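Local coordinates for protein isocitrate dehydrogenase [NAD] subunit 2, mitochondrial (Saccharomyces cerevisiae, PDB 3BLX) that oxidatively decarboxylates isocitrate to 2-oxoglutarate with NAD+ in the citric acid cycle, within an allosteric octamer of two kinds of subunit, and also binds mitochondrial mRNA leaders, at residues D197-F200 and V201-K205. Sequence-based numbering, arbitrary orientation.
Sequences DGLF and VNVAK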
ATOM      1  N   ASP B 197      10.528  -1.338  41.940  1.00 47.65           N
ATOM      2  CA  ASP B 197      10.576  -2.407  42.910  1.00 48.69           C
ATOM      3  C   ASP B 197      11.433  -1.975  44.086  1.00 44.60           C
ATOM      4  O   ASP B 197      11.162  -2.337  45.222  1.00 46.40           O
ATOM      5  CB  ASP B 197      11.090  -3.699  42.271  1.00 64.02           C
ATOM      6  CG  ASP B 197      10.061  -4.341  41.332  1.00 66.41           C
ATOM      7  OD1 ASP B 197       9.040  -4.873  41.827  1.00 73.69           O
ATOM      8  OD2 ASP B 197      10.270  -4.317  40.098  1.00 79.93           O
ATOM      9  N   GLY B 198      12.450  -1.178  43.816  1.00 40.04           N
ATOM     10  CA  GLY B 198      13.222  -0.575  44.878  1.00 33.72           C
ATOM     11  C   GLY B 198      12.357   0.213  45.852  1.00 44.93           C
ATOM     12  O   GLY B 198      12.668   0.262  47.033  1.00 51.47           O
ATOM     13  N   LEU B 199      11.282   0.842  45.373  1.00 37.39           N
ATOM     14  CA  LEU B 199      10.459   1.668  46.253  1.00 36.30           C
ATOM     15  C   LEU B 199       9.571   0.788  47.103  1.00 42.51           C
ATOM     16  O   LEU B 199       9.313   1.071  48.271  1.00 51.51           O
ATOM     17  CB  LEU B 199       9.631   2.682  45.445  1.00 33.53           C
ATOM     18  CG  LEU B 199       8.466   3.396  46.132  1.00 30.18           C
ATOM     19  CD1 LEU B 199       8.154   4.664  45.392  1.00 45.45           C
ATOM     20  CD2 LEU B 199       7.216   2.524  46.193  1.00 42.04           C
ATOM     21  N   PHE B 200       9.102  -0.293  46.502  1.00 45.85           N
ATOM     22  CA  PHE B 200       8.236  -1.229  47.181  1.00 36.61           C
ATOM     23  C   PHE B 200       8.989  -1.936  48.290  1.00 39.85           C
ATOM     24  O   PHE B 200       8.458  -2.087  49.366  1.00 33.43           O
ATOM     25  CB  PHE B 200       7.698  -2.238  46.185  1.00 27.32           C
ATOM     26  CG  PHE B 200       6.553  -3.050  46.701  1.00 27.61           C
ATOM     27  CD1 PHE B 200       5.281  -2.507  46.776  1.00 37.77           C
ATOM     28  CD2 PHE B 200       6.740  -4.364  47.086  1.00 24.57           C
ATOM     29  CE1 PHE B 200       4.201  -3.259  47.240  1.00 33.02           C
ATOM     30  CE2 PHE B 200       5.669  -5.124  47.548  1.00 39.37           C
ATOM     31  CZ  PHE B 200       4.394  -4.566  47.624  1.00 34.87           C
ATOM     32  N   VAL B 201      10.226  -2.358  48.021  1.00 44.09           N
ATOM     33  CA  VAL B 201      11.069  -3.010  49.022  1.00 26.57           C
ATOM     34  C   VAL B 201      11.456  -2.053  50.155  1.00 35.57           C
ATOM     35  O   VAL B 201      11.442  -2.438  51.307  1.00 39.85           O
ATOM     36  CB  VAL B 201      12.350  -3.613  48.402  1.00 42.26           C
ATOM     37  CG1 VAL B 201      13.348  -4.001  49.495  1.00 32.84           C
ATOM     38  CG2 VAL B 201      12.011  -4.824  47.546  1.00 32.72           C
ATOM     39  N   ASN B 202      11.787  -0.806  49.832  1.00 40.57           N
ATOM     40  CA  ASN B 202      12.140   0.178  50.851  1.00 41.30           C
ATOM     41  C   ASN B 202      10.991   0.439  51.795  1.00 38.57           C
ATOM     42  O   ASN B 202      11.190   0.592  52.980  1.00 39.38           O
ATOM     43  CB  ASN B 202      12.603   1.512  50.247  1.00 45.26           C
ATOM     44  CG  ASN B 202      14.003   1.441  49.671  1.00 72.82           C
ATOM     45  OD1 ASN B 202      14.708   0.444  49.843  1.00 43.89           O
ATOM     46  ND2 ASN B 202      14.407   2.501  48.974  1.00 94.78           N
ATOM     47  N   VAL B 203       9.787   0.512  51.257  1.00 43.52           N
ATOM     48  CA  VAL B 203       8.602   0.737  52.059  1.00 37.67           C
ATOM     49  C   VAL B 203       8.381  -0.446  53.013  1.00 51.91           C
ATOM     50  O   VAL B 203       7.916  -0.277  54.138  1.00 44.77           O
ATOM     51  CB  VAL B 203       7.387   0.927  51.141  1.00 34.94           C
ATOM     52  CG1 VAL B 203       6.101   0.574  51.848  1.00 32.65           C
ATOM     53  CG2 VAL B 203       7.339   2.325  50.642  1.00 41.60           C
ATOM     54  N   ALA B 204       8.727  -1.644  52.554  1.00 38.40           N
ATOM     55  CA  ALA B 204       8.611  -2.844  53.358  1.00 43.42           C
ATOM     56  C   ALA B 204       9.616  -2.859  54.504  1.00 49.27           C
ATOM     57  O   ALA B 204       9.314  -3.337  55.590  1.00 40.02           O
ATOM     58  CB  ALA B 204       8.795  -4.077  52.487  1.00 30.53           C
ATOM     59  N   LYS B 205      10.821  -2.362  54.246  1.00 50.14           N
ATOM     60  CA  LYS B 205      11.875  -2.331  55.256  1.00 51.54           C
ATOM     61  C   LYS B 205      11.601  -1.299  56.361  1.00 54.39           C
ATOM     62  O   LYS B 205      12.017  -1.468  57.504  1.00 62.52           O
ATOM     63  CB  LYS B 205      13.231  -2.095  54.598  1.00 29.33           C
ATOM     64  CG  LYS B 205      13.721  -3.289  53.797  1.00 33.86           C
ATOM     65  CD  LYS B 205      15.097  -3.026  53.198  1.00 45.71           C
ATOM     66  CE  LYS B 205      15.646  -4.270  52.514  1.00 63.05           C
ATOM     67  NZ  LYS B 205      17.045  -4.088  52.038  1.00 57.64           N
TER
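D197 and V201 meet one turn apart on helix 195-208, where V201 N donates to D197 O at 3.0 Å in a bond that is nearly straight (168°). The next three bonds repeat the i to i+4 pattern with more bend: N202 N to G198 O, V203 N to L199 O and A204 N to F200 O. The last of them, A204 N to F200 O, is 3.2 Å long with an angle of 144° at the hydrogen.

Valine suits its two positions as a compact apolar residue for the buried side of the helix. In V201, CG2 stands beside its own N, anti to the carbonyl carbon, a rotamer that fits the helix and sets this methyl beside D197 O. V203 does the same next to L199 O, and its CG2 also meets L199 CD2 at 4.5 Å, a looser apolar touch.

The tightly packed side faces the neighbouring elements of the fold. F200 swings its ring away from the helix axis to lie against I169 of helix 162-178 and V186 of strand 183-188, a place that suits a large flat apolar group. The small methyl of A204 fits against V186 and L216, while V201 reaches H188 and T218.

The opposite character appears at G198 and N202. Glycine brings no side chain to this more open part of the helix. N202 has CG anti to the carbonyl carbon (chi1 -75°), which sets its amide beside G198 O without a side-chain hydrogen bond to that oxygen; a polar amide suits this exposed position.

D197 OD2 forms a salt bridge with R194, and its side chain touches K189, which by similarity is critical for catalysis. The whole comprises consecutive turns of a regular alpha-helix, within the crossover helix of the beta-alpha-beta unit 183-188, 195-208, 215-220 of the isocitrate/isopropylmalate dehydrogenase fold.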